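Local coordinates for protein malate dehydrogenase (Naegleria fowleri, PDB 6UM4) that probably catalyses the reversible, NAD(P)-dependent oxidation of malate to oxaloacetate, as expected for a malate dehydrogenase with a Rossmann-type nucleotide-binding domain, at residues Glu190-Met195 with Lys411-Asn416; Ala200-Gln205 with Met231-Asn236; Asn279-Gln284 with Val404-Glu409; Pro225-Ala230 with Ile245-Arg250; Tyr176-Gly181 with Leu218-Ala223. One frame throughout, in Å; residues are numbered along the deposited sequence.

Contact 1 (Glu190-Met195 with Lys411-Asn416)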
# COMPACT_ATOMS: atom_id res chain seq x y z
N GLU A 190 17.71 27.91 6.95
CA GLU A 190 18.24 28.04 5.60
C GLU A 190 18.63 26.65 5.10
O GLU A 190 18.48 25.65 5.81
CB GLU A 190 19.42 29.00 5.57
CG GLU A 190 19.03 30.44 5.80
CD GLU A 190 20.23 31.35 5.76
OE1 GLU A 190 20.89 31.51 6.82
OE2 GLU A 190 20.53 31.90 4.67
N ARG A 191 19.14 26.58 3.87
CA ARG A 191 19.54 25.28 3.33
C ARG A 191 20.58 24.62 4.23
O ARG A 191 20.53 23.41 4.46
CB ARG A 191 20.09 25.42 1.92
CG ARG A 191 20.81 24.16 1.45
CD ARG A 191 21.35 24.26 0.03
NE ARG A 191 22.28 23.18 -0.27
CZ ARG A 191 23.60 23.33 -0.35
NH1 ARG A 191 24.14 24.53 -0.16
NH2 ARG A 191 24.37 22.29 -0.62
N ALA A 192 21.52 25.41 4.76
CA ALA A 192 22.55 24.85 5.63
C ALA A 192 21.96 24.32 6.93
O ALA A 192 22.40 23.29 7.45
CB ALA A 192 23.61 25.91 5.92
N ASP A 193 20.96 25.02 7.47
CA ASP A 193 20.30 24.58 8.69
C ASP A 193 19.57 23.26 8.47
O ASP A 193 19.51 22.42 9.37
CB ASP A 193 19.33 25.67 9.15
CG ASP A 193 20.04 26.80 9.84
OD1 ASP A 193 21.04 26.52 10.55
OD2 ASP A 193 19.65 27.96 9.62
N VAL A 194 18.99 23.09 7.28
CA VAL A 194 18.33 21.83 6.96
C VAL A 194 19.33 20.69 7.00
O VAL A 194 19.03 19.59 7.47
CB VAL A 194 17.64 21.92 5.58
CG1 VAL A 194 17.18 20.54 5.11
CG2 VAL A 194 16.47 22.90 5.63
N MET A 195 20.54 20.93 6.47
CA MET A 195 21.57 19.91 6.51
C MET A 195 22.06 19.64 7.93
O MET A 195 22.20 18.47 8.33
CB MET A 195 22.74 20.31 5.61
CG MET A 195 22.25 20.71 4.25
SD MET A 195 22.72 19.49 3.04
CE MET A 195 21.74 20.03 1.64
N LYS A 411 28.81 17.65 2.54
CA LYS A 411 29.61 17.07 3.61
C LYS A 411 30.35 18.14 4.40
O LYS A 411 30.34 18.11 5.64
CB LYS A 411 30.60 16.06 3.01
CG LYS A 411 31.55 15.46 4.01
CD LYS A 411 32.25 14.26 3.41
CE LYS A 411 33.35 13.76 4.32
NZ LYS A 411 32.88 12.52 5.00
N LYS A 412 30.94 19.12 3.72
CA LYS A 412 31.64 20.19 4.42
C LYS A 412 30.70 20.96 5.34
O LYS A 412 31.11 21.40 6.42
CB LYS A 412 32.29 21.16 3.42
N ILE A 413 29.44 21.11 4.95
CA ILE A 413 28.50 21.86 5.78
C ILE A 413 28.22 21.12 7.08
O ILE A 413 28.15 21.74 8.15
CB ILE A 413 27.21 22.16 5.00
CG1 ILE A 413 27.48 23.25 3.97
CG2 ILE A 413 26.07 22.49 5.97
CD1 ILE A 413 26.34 23.50 3.04
N VAL A 414 28.12 19.80 7.04
CA VAL A 414 27.77 19.03 8.23
C VAL A 414 28.98 18.38 8.88
O VAL A 414 28.82 17.53 9.76
CB VAL A 414 26.69 17.98 7.93
CG1 VAL A 414 25.46 18.65 7.36
CG2 VAL A 414 27.22 16.88 6.99
N GLU A 415 30.20 18.77 8.48
CA GLU A 415 31.41 18.06 8.91
C GLU A 415 31.56 17.97 10.43
O GLU A 415 32.23 17.06 10.92
CB GLU A 415 32.65 18.74 8.33
CG GLU A 415 32.94 20.11 8.94
CD GLU A 415 33.91 20.93 8.11
OE1 GLU A 415 34.48 20.38 7.13
OE2 GLU A 415 34.09 22.13 8.42
N ASN A 416 30.94 18.88 11.19
CA ASN A 416 31.10 18.86 12.64
C ASN A 416 30.30 17.77 13.33
O ASN A 416 30.47 17.57 14.54
CB ASN A 416 30.73 20.22 13.22
CG ASN A 416 31.72 21.30 12.86
OD1 ASN A 416 32.91 21.03 12.67
ND2 ASN A 416 31.24 22.53 12.74
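Ile-413 reaches from the last turns of helix 394-414 to the first turn of helix 191-212 and meets three residues there. At its CB the chain divides. The CG2 branch, anti to the backbone N, comes to 4.0 Å from CB of Met-195 and equally near the carbonyl O of Ala-192, so one methyl bridges residues three apart, about one helical turn. The other branch has CG1 beside the backbone N (chi1 -74°) and ends at CD1, which lies 4.0 Å from NH1 of Arg-191; the two side chains cross at about a right angle. Arginine suits this exposed margin: its long extended chain carries the guanidinium over to that methyl. The next residue, Val-414, sets CG1 3.6 Å from CB of Met-195 and 3.4 Å from its carbonyl O. Beta-branched residues present short, stiff methyls, and Met-195 meets them with CB while its flexible chain, bent at chi2, turns away to Pro-225. No hydrogen bond crosses here. The contact ties a helix of the nucleotide-binding domain to the C-terminal helix of the other domain, and Val-414 also packs on Thr-228, Met-231 and Ile-232 of helix 226-235.

Contact 2 (Ala200-Gln205 with Met231-Asn236)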
# COMPACT_ATOMS: atom_id res chain seq x y z
N ALA A 200 22.19 16.29 12.86
CA ALA A 200 22.08 16.06 14.30
C ALA A 200 21.10 14.93 14.60
O ALA A 200 21.31 14.15 15.54
CB ALA A 200 21.66 17.35 15.00
N ILE A 201 20.01 14.85 13.84
CA ILE A 201 19.07 13.74 14.01
C ILE A 201 19.73 12.41 13.68
O ILE A 201 19.57 11.41 14.39
CB ILE A 201 17.80 13.96 13.15
CG1 ILE A 201 16.95 15.11 13.68
CG2 ILE A 201 16.98 12.69 13.03
CD1 ILE A 201 15.85 15.50 12.73
N PHE A 202 20.46 12.36 12.56
CA PHE A 202 21.02 11.08 12.13
C PHE A 202 22.33 10.75 12.84
O PHE A 202 22.70 9.57 12.89
CB PHE A 202 21.17 11.07 10.60
CG PHE A 202 19.84 10.90 9.92
CD1 PHE A 202 19.32 9.63 9.72
CD2 PHE A 202 19.08 11.99 9.60
CE1 PHE A 202 18.09 9.46 9.15
CE2 PHE A 202 17.84 11.84 9.04
CZ PHE A 202 17.34 10.56 8.81
N LYS A 203 23.00 11.73 13.42
CA LYS A 203 24.08 11.40 14.34
C LYS A 203 23.53 10.63 15.53
O LYS A 203 24.06 9.58 15.92
CB LYS A 203 24.79 12.67 14.79
CG LYS A 203 25.70 12.47 15.99
CD LYS A 203 26.27 13.79 16.47
CE LYS A 203 27.36 13.58 17.52
NZ LYS A 203 27.55 14.83 18.30
N ALA A 204 22.43 11.13 16.09
CA ALA A 204 21.80 10.48 17.24
C ALA A 204 21.29 9.09 16.87
O ALA A 204 21.37 8.16 17.68
CB ALA A 204 20.66 11.35 17.76
N GLN A 205 20.75 8.93 15.66
CA GLN A 205 20.20 7.63 15.31
C GLN A 205 21.29 6.63 14.95
O GLN A 205 21.19 5.45 15.29
CB GLN A 205 19.17 7.77 14.18
CG GLN A 205 17.96 8.55 14.64
CD GLN A 205 16.82 8.57 13.64
OE1 GLN A 205 16.95 8.04 12.53
NE2 GLN A 205 15.70 9.17 14.03
N MET A 231 25.50 9.25 5.33
CA MET A 231 26.90 9.42 5.67
C MET A 231 27.08 9.77 7.15
O MET A 231 28.01 9.29 7.80
CB MET A 231 27.51 10.50 4.80
CG MET A 231 29.01 10.66 5.05
SD MET A 231 29.42 12.38 4.82
CE MET A 231 28.55 13.08 6.21
N ILE A 232 26.25 10.69 7.66
CA ILE A 232 26.32 11.03 9.08
C ILE A 232 25.95 9.84 9.95
O ILE A 232 26.55 9.61 11.01
CB ILE A 232 25.41 12.24 9.39
CG1 ILE A 232 25.99 13.50 8.77
CG2 ILE A 232 25.29 12.42 10.90
CD1 ILE A 232 27.31 13.91 9.38
N THR A 233 24.93 9.08 9.55
CA THR A 233 24.55 7.90 10.32
C THR A 233 25.73 6.95 10.45
O THR A 233 26.07 6.50 11.55
CB THR A 233 23.38 7.18 9.64
OG1 THR A 233 22.29 8.09 9.46
CG2 THR A 233 22.93 6.00 10.50
N SER A 234 26.36 6.64 9.32
CA SER A 234 27.47 5.70 9.29
C SER A 234 28.67 6.22 10.06
O SER A 234 29.34 5.46 10.76
CB SER A 234 27.85 5.42 7.83
OG SER A 234 28.92 4.49 7.72
N ALA A 235 28.96 7.52 9.94
CA ALA A 235 30.11 8.09 10.64
C ALA A 235 29.97 7.96 12.14
O ALA A 235 30.98 7.94 12.86
CB ALA A 235 30.28 9.56 10.29
N ASN A 236 28.74 7.88 12.63
CA ASN A 236 28.45 7.77 14.05
C ASN A 236 28.05 6.36 14.44
O ASN A 236 27.45 6.16 15.51
CB ASN A 236 27.37 8.78 14.44
CG ASN A 236 27.86 10.21 14.35
OD1 ASN A 236 28.50 10.71 15.27
ND2 ASN A 236 27.60 10.86 13.21
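Phe-202 and Thr-233 face each other where helices 200-205 and 231-235 run 7.5 Å apart with a crossing angle of -35°. Their side chains meet at a slant: the Thr-233 hydroxyl OG1 lies 3.4 Å from CD1 of the phenylalanine and as near its CB, an oblique approach to the ring. With OG1 beside its own backbone N (chi1 -55°), the hydroxyl can bond back to the carbonyl O of Asn-229, one turn earlier, and a polar group is thereby accommodated in a buried interface.

Next to this pair, the CG2 methyl of Ile-232 lies against the Lys-203 backbone, 3.5 Å from its N. The aliphatic part of Lys-203 then passes obliquely over Asn-236, its CG 3.4 Å from the amide OD1. Lysine serves well at such a margin, since its methylenes pack while its ammonium end leads away. The Asn-236 side chain folds back on the last turn of the helix it follows: ND2 donates to Ile-232 O at 2.7 Å, with that oxygen close to the amide plane. Asn-236 N reaches the same oxygen from the opposite face of the carbonyl.

No hydrogen bond joins the two segments; the backbones meet in a CA-H...O contact from Thr-233 CA to Phe-202 O at 3.6 Å. Cohesion therefore comes mainly from van der Waals contact, while Thr-233 and Asn-236 spend their bonds on the helix they belong to or follow and, for Asn-236 ND2, also on Leu-417 O.

Contact 3 (Asn279-Gln284 with Val404-Glu409)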
# COMPACT_ATOMS: atom_id res chain seq x y z
N ASN A 279 23.80 12.40 -6.13
CA ASN A 279 23.02 12.80 -4.97
C ASN A 279 21.53 12.58 -5.24
O ASN A 279 21.05 12.77 -6.36
CB ASN A 279 23.30 14.29 -4.71
CG ASN A 279 22.95 14.72 -3.32
OD1 ASN A 279 22.60 13.90 -2.49
ND2 ASN A 279 23.05 16.02 -3.06
N HIS A 280 20.79 12.23 -4.19
CA HIS A 280 19.32 12.20 -4.30
C HIS A 280 18.84 13.65 -4.29
O HIS A 280 18.38 14.20 -3.28
CB HIS A 280 18.70 11.38 -3.16
CG HIS A 280 17.21 11.39 -3.14
ND1 HIS A 280 16.44 11.01 -4.22
CD2 HIS A 280 16.34 11.73 -2.15
CE1 HIS A 280 15.16 11.13 -3.90
NE2 HIS A 280 15.07 11.56 -2.65
N SER A 281 18.95 14.30 -5.46
CA SER A 281 18.66 15.72 -5.56
C SER A 281 18.56 16.07 -7.03
O SER A 281 18.70 15.21 -7.91
CB SER A 281 19.74 16.55 -4.88
OG SER A 281 20.87 16.61 -5.73
N ALA A 282 18.35 17.36 -7.30
CA ALA A 282 18.24 17.79 -8.69
C ALA A 282 19.56 17.71 -9.45
O ALA A 282 19.54 17.87 -10.68
CB ALA A 282 17.70 19.22 -8.75
N THR A 283 20.70 17.47 -8.79
CA THR A 283 21.95 17.28 -9.52
C THR A 283 22.19 15.83 -9.90
O THR A 283 23.23 15.51 -10.48
CB THR A 283 23.15 17.76 -8.69
OG1 THR A 283 23.44 16.80 -7.67
CG2 THR A 283 22.88 19.13 -8.08
N GLN A 284 21.25 14.95 -9.59
CA GLN A 284 21.41 13.55 -9.94
C GLN A 284 21.65 13.41 -11.43
O GLN A 284 21.25 14.27 -12.24
CB GLN A 284 20.16 12.77 -9.54
CG GLN A 284 18.97 13.12 -10.40
CD GLN A 284 17.71 12.45 -9.93
OE1 GLN A 284 17.38 11.35 -10.37
NE2 GLN A 284 16.95 13.15 -9.08
N VAL A 404 28.79 14.98 -7.59
CA VAL A 404 29.84 14.78 -6.59
C VAL A 404 30.20 16.10 -5.93
O VAL A 404 30.30 16.20 -4.70
CB VAL A 404 31.06 14.11 -7.25
CG1 VAL A 404 32.30 14.26 -6.37
CG2 VAL A 404 30.75 12.64 -7.49
N LYS A 405 30.31 17.16 -6.73
CA LYS A 405 30.58 18.49 -6.18
C LYS A 405 29.53 18.88 -5.15
O LYS A 405 29.86 19.46 -4.11
CB LYS A 405 30.64 19.50 -7.32
CG LYS A 405 31.05 20.90 -6.92
CD LYS A 405 31.18 21.78 -8.17
CE LYS A 405 31.71 23.16 -7.83
NZ LYS A 405 30.75 23.91 -6.99
N GLU A 406 28.26 18.60 -5.43
CA GLU A 406 27.23 18.95 -4.47
C GLU A 406 27.35 18.11 -3.21
O GLU A 406 27.19 18.63 -2.10
CB GLU A 406 25.85 18.77 -5.08
CG GLU A 406 24.76 19.20 -4.16
CD GLU A 406 23.41 18.97 -4.76
OE1 GLU A 406 23.11 17.81 -5.16
OE2 GLU A 406 22.65 19.95 -4.84
N LEU A 407 27.63 16.82 -3.37
CA LEU A 407 27.79 15.95 -2.22
C LEU A 407 28.96 16.41 -1.35
O LEU A 407 28.88 16.41 -0.12
CB LEU A 407 28.01 14.51 -2.69
CG LEU A 407 26.78 13.77 -3.22
CD1 LEU A 407 27.18 12.53 -4.01
CD2 LEU A 407 25.86 13.39 -2.05
N ILE A 408 30.06 16.82 -1.98
CA ILE A 408 31.19 17.31 -1.20
C ILE A 408 30.81 18.58 -0.44
O ILE A 408 31.18 18.76 0.73
CB ILE A 408 32.43 17.51 -2.10
CG1 ILE A 408 32.95 16.14 -2.55
CG2 ILE A 408 33.51 18.26 -1.34
CD1 ILE A 408 34.00 16.19 -3.60
N GLU A 409 30.07 19.48 -1.09
CA GLU A 409 29.66 20.70 -0.41
C GLU A 409 28.74 20.38 0.76
O GLU A 409 28.86 20.98 1.83
CB GLU A 409 28.98 21.66 -1.39
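The carboxylate of Glu-406 and the amide of Asn-279 stand almost perpendicular, their planes 86° apart, and are joined by a bond of 2.8 Å from Asn-279 ND2 to Glu-406 OE1. That donor meets OE1 from one face of the carboxylate, 57° out of its plane, and Thr-283 OG1, at 2.7 Å, from the opposite face. Ser-281 OG takes the syn lone pair of OE1 at 2.6 Å. One carboxylate oxygen thus accepts three bonds, a grip that should help hold it as an anion and fix its rotation. CD2 of Leu-407 sits over one face of the Asn-279 amide, 3.3 Å from OD1, while CG2 of Thr-283 lies over the carboxylate face that its OG1 approaches, 3.4 Å from Glu-406 CD.

The donors come from the loop between strands 271-277 and 285-287, facing helix 394-414. Ser-281 to Gln-284 forms a type I beta turn. Its opening serine makes an ST turn by accepting from Thr-283 N: OG between the backbone N and carbonyl carbon (chi1 77°) takes that N-H and gives to Glu-406. Glutamate suits the helix site because its extended chain carries the carboxylate across to the loop. Asn-279 ND2 also bonds Glu-410 OE2, one turn further along the helix, and Ser-403 OG bonds both Asn-279 N and Thr-283 OG1. His-280 turns from the helix to Asp-252, its ND1 bonded to OD2.

Contact 4 (Pro225-Ala230 with Ile245-Arg250)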
# COMPACT_ATOMS: atom_id res chain seq x y z
N PRO A 225 18.40 15.46 3.62
CA PRO A 225 19.18 15.07 2.43
C PRO A 225 19.74 13.65 2.57
O PRO A 225 20.60 13.38 3.43
CB PRO A 225 20.29 16.13 2.38
CG PRO A 225 20.51 16.48 3.83
CD PRO A 225 19.12 16.42 4.47
N ALA A 226 19.23 12.75 1.72
CA ALA A 226 19.39 11.32 1.95
C ALA A 226 20.87 10.93 2.02
O ALA A 226 21.32 10.45 3.06
CB ALA A 226 18.69 10.53 0.85
N ASN A 227 21.63 11.17 0.95
CA ASN A 227 23.03 10.74 0.90
C ASN A 227 23.80 11.23 2.11
O ASN A 227 24.56 10.47 2.73
CB ASN A 227 23.73 11.25 -0.37
CG ASN A 227 23.07 10.75 -1.63
OD1 ASN A 227 21.84 10.80 -1.75
ND2 ASN A 227 23.88 10.29 -2.59
N THR A 228 23.64 12.51 2.43
CA THR A 228 24.37 13.10 3.54
C THR A 228 23.87 12.56 4.88
O THR A 228 24.67 12.31 5.79
CB THR A 228 24.22 14.61 3.47
OG1 THR A 228 24.72 15.06 2.20
CG2 THR A 228 25.01 15.29 4.58
N ASN A 229 22.56 12.38 5.02
CA ASN A 229 22.05 11.78 6.26
C ASN A 229 22.66 10.40 6.47
O ASN A 229 23.08 10.05 7.58
CB ASN A 229 20.53 11.69 6.22
CG ASN A 229 19.86 13.04 6.47
OD1 ASN A 229 20.46 13.96 7.01
ND2 ASN A 229 18.60 13.15 6.06
N ALA A 230 22.72 9.59 5.40
CA ALA A 230 23.30 8.25 5.51
C ALA A 230 24.76 8.32 5.92
O ALA A 230 25.22 7.53 6.77
CB ALA A 230 23.16 7.53 4.16
N ILE A 245 24.56 0.59 5.37
CA ILE A 245 23.75 1.80 5.48
C ILE A 245 23.72 2.47 4.12
O ILE A 245 24.76 2.94 3.64
CB ILE A 245 24.32 2.76 6.54
CG1 ILE A 245 24.47 2.06 7.89
CG2 ILE A 245 23.47 4.02 6.63
CD1 ILE A 245 25.04 2.97 8.97
N THR A 246 22.54 2.55 3.50
CA THR A 246 22.43 3.19 2.20
C THR A 246 21.35 4.27 2.23
O THR A 246 20.52 4.33 3.13
CB THR A 246 22.12 2.18 1.10
OG1 THR A 246 20.89 1.52 1.39
CG2 THR A 246 23.22 1.14 1.01
N ALA A 247 21.37 5.11 1.20
CA ALA A 247 20.36 6.13 1.01
C ALA A 247 19.56 5.79 -0.25
O ALA A 247 20.07 5.12 -1.16
CB ALA A 247 21.00 7.51 0.91
N MET A 248 18.30 6.22 -0.31
CA MET A 248 17.39 5.76 -1.35
C MET A 248 17.39 6.66 -2.58
O MET A 248 16.94 7.82 -2.51
CB MET A 248 15.96 5.65 -0.84
CG MET A 248 15.12 4.86 -1.82
SD MET A 248 13.45 4.54 -1.26
CE MET A 248 12.78 6.21 -1.43
N THR A 249 17.83 6.13 -3.72
CA THR A 249 17.61 6.75 -5.02
C THR A 249 16.72 5.90 -5.91
O THR A 249 16.59 6.15 -7.12
CB THR A 249 18.94 6.99 -5.72
OG1 THR A 249 19.68 5.77 -5.73
CG2 THR A 249 19.73 8.04 -4.96
N ARG A 250 16.11 4.86 -5.32
CA ARG A 250 15.33 3.91 -6.09
C ARG A 250 14.13 4.59 -6.72
O ARG A 250 13.64 4.13 -7.75
CB ARG A 250 14.87 2.77 -5.17
CG ARG A 250 14.10 1.64 -5.87
CD ARG A 250 14.85 1.19 -7.12
NE ARG A 250 14.21 0.03 -7.72
CZ ARG A 250 14.45 -1.23 -7.37
NH1 ARG A 250 15.33 -1.51 -6.42
NH2 ARG A 250 13.78 -2.21 -7.98
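Ala-226 and Ala-230 lay successive turns of a helix against Ala-247 of a strand, within the beta-alpha-beta unit formed by strand 218-221, helix 226-235 and strand 245-247 of the Rossmann-type domain. The helix and strand segments run nearly antiparallel, at 165°, with axes 7.2 Å apart.

The contacts across are apolar. CB of Ala-247 lies 3.8 Å from CB of Ala-226 and 3.9 Å from CB of Ala-230, so one methyl touches two that are a turn apart. Alanine suits all three places: a single methyl each lets the helix come close to the sheet. Ile-245, two residues before Ala-247 and on the same side of the strand, brings CG2 to 4.3 Å from CB of Ala-230. That methyl is anti to the backbone N, and the branched side chain also packs on Val-219 and Ile-221 of the adjacent strand.

The polar groups find their partners outside the two segments. Thr-246, whose CB points away from the helix, gives or takes a bond through OG1 with His-342 NE2. Asn-227 OD1 accepts from His-280 N, while its ND2 donates to the carbonyls of Trp-371 and Gly-278, and the buried amide is thus satisfied at both ends. These bonds link the start of the helix to the C-terminal part of the chain. Helical bonding begins at once after the cis peptide before Pro-225, with Asn-229 N bonded to Pro-225 O at 2.7 Å.

Contact 5 (Tyr176-Gly181 with Leu218-Ala223)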
# COMPACT_ATOMS: atom_id res chain seq x y z
N TYR A 176 16.59 -4.58 10.60
CA TYR A 176 16.37 -3.65 9.51
C TYR A 176 15.90 -2.33 10.09
O TYR A 176 15.19 -2.30 11.10
CB TYR A 176 15.31 -4.19 8.54
CG TYR A 176 15.67 -5.53 7.96
CD1 TYR A 176 16.63 -5.63 6.95
CD2 TYR A 176 15.09 -6.68 8.41
CE1 TYR A 176 16.97 -6.87 6.41
CE2 TYR A 176 15.42 -7.92 7.88
CZ TYR A 176 16.35 -8.01 6.88
OH TYR A 176 16.68 -9.25 6.36
N ALA A 177 16.31 -1.24 9.46
CA ALA A 177 15.79 0.07 9.83
C ALA A 177 15.54 0.88 8.57
O ALA A 177 16.41 0.99 7.71
CB ALA A 177 16.73 0.80 10.80
N ILE A 178 14.35 1.46 8.48
CA ILE A 178 13.97 2.34 7.38
C ILE A 178 13.72 3.71 7.99
O ILE A 178 12.84 3.87 8.84
CB ILE A 178 12.73 1.84 6.61
CG1 ILE A 178 13.04 0.48 5.98
CG2 ILE A 178 12.32 2.83 5.52
CD1 ILE A 178 11.86 -0.18 5.33
N LEU A 179 14.54 4.68 7.61
CA LEU A 179 14.57 5.98 8.28
C LEU A 179 13.83 6.99 7.42
O LEU A 179 14.42 7.58 6.51
CB LEU A 179 16.01 6.39 8.56
CG LEU A 179 16.69 5.32 9.40
CD1 LEU A 179 18.04 5.75 9.92
CD2 LEU A 179 15.74 4.91 10.57
N LEU A 180 12.54 7.19 7.73
CA LEU A 180 11.69 8.16 7.05
C LEU A 180 11.68 9.49 7.76
O LEU A 180 11.49 10.53 7.12
CB LEU A 180 10.25 7.64 6.96
CG LEU A 180 10.04 6.23 6.40
CD1 LEU A 180 8.57 5.81 6.52
CD2 LEU A 180 10.47 6.20 4.94
N GLY A 181 11.91 9.47 9.07
CA GLY A 181 11.76 10.67 9.86
C GLY A 181 12.94 11.61 9.73
O GLY A 181 14.10 11.20 9.61
N LEU A 218 20.61 -3.82 8.38
CA LEU A 218 20.63 -3.04 7.15
C LEU A 218 19.78 -1.80 7.38
O LEU A 218 18.66 -1.91 7.89
CB LEU A 218 20.12 -3.84 5.94
CG LEU A 218 20.85 -5.17 5.68
CD1 LEU A 218 20.24 -5.89 4.49
CD2 LEU A 218 22.39 -4.95 5.47
N VAL A 219 20.34 -0.64 7.04
CA VAL A 219 19.71 0.66 7.30
C VAL A 219 19.47 1.37 5.98
O VAL A 219 20.42 1.60 5.21
CB VAL A 219 20.59 1.53 8.22
CG1 VAL A 219 19.88 2.82 8.54
CG2 VAL A 219 20.97 0.80 9.50
N LEU A 220 18.22 1.76 5.74
CA LEU A 220 17.85 2.52 4.55
C LEU A 220 17.45 3.92 4.99
O LEU A 220 16.57 4.07 5.84
CB LEU A 220 16.71 1.83 3.79
CG LEU A 220 16.10 2.67 2.67
CD1 LEU A 220 17.17 3.02 1.62
CD2 LEU A 220 14.92 1.96 2.03
N ILE A 221 18.09 4.93 4.43
CA ILE A 221 17.77 6.33 4.71
C ILE A 221 16.89 6.85 3.58
O ILE A 221 17.30 6.83 2.42
CB ILE A 221 19.02 7.20 4.88
CG1 ILE A 221 19.65 7.03 6.27
CG2 ILE A 221 18.66 8.66 4.67
CD1 ILE A 221 20.45 5.77 6.46
N VAL A 222 15.69 7.32 3.93
CA VAL A 222 14.78 7.95 2.99
C VAL A 222 14.73 9.46 3.19
O VAL A 222 14.66 10.21 2.21
CB VAL A 222 13.35 7.33 3.10
CG1 VAL A 222 12.38 8.10 2.23
CG2 VAL A 222 13.37 5.87 2.70
N ALA A 223 14.75 9.91 4.44
CA ALA A 223 14.63 11.33 4.73
C ALA A 223 15.76 12.13 4.09
O ALA A 223 16.91 11.68 4.06
CB ALA A 223 14.65 11.55 6.24
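Leu-179 meets Val-219 on one face of the sheet. Its CD1 is 3.7 Å from CG1 of Val-219, in an oblique crossing. CG of Leu-179, set beside the backbone N (chi1 -57°), lies 4.1 Å from the same CG1 of Val-219, and Phe-202 and Gln-205 of helix 191-212 pack on the leucine from outside. On the other face Tyr-176 and Leu-218 lie side by side, pointing the same way: CD1 of Leu-218 meets the ring edge near its plane, 3.9 Å from CE1. Tyrosine fits this less buried end of the strand, its ring packing also on Met-343 and Val-347 of helix 332-348. Beyond the strands Leu-180 runs alongside Val-222, CD2 3.6 Å from CB.

Strands 176-179 and 218-221 are parallel neighbours, joined through helix 191-212 in a beta-alpha-beta crossover of the Rossmann-type sheet. Their backbone ladder starts with Ala-177 N to Leu-218 O, lying in the carbonyl plane. Leu-220 N to Ala-177 O and Leu-179 N to Leu-220 O follow at 2.8 Å each, both almost straight on to the carbonyl.

At the C-terminal edge Leu-179 O accepts twice. Val-222 N, at 2.9 Å, is tilted 32° from its plane, whereas Ala-223 N lies in the plane at 3.1 Å. CB of Ala-223 lies 3.4 Å from Gly-181 O, and equally near Leu-180 O, a place a single methyl can fill.

Contact 5 pairs two strands of the parallel sheet, and contact 4, centred about 8 Å away, packs helix 226-235 against strand 245-247, the next strand of that sheet. Contact 2 joins the same helix to helix 191-212, the connection between the strands of contact 5. Contacts 1 and 3 share helix 394-414: contact 1 brings it to helix 191-212, and contact 3, its centre about 13 Å from that of contact 1, to the 279-284 loop. Along the chain contacts 2, 3 and 4 all nest within the loop closed by contact 1, while contacts 2 and 5 cross. The C-terminal helix thus packs against helices 191-212 and 226-235 of the nucleotide-binding domain, consistent with two domains built as one compact unit.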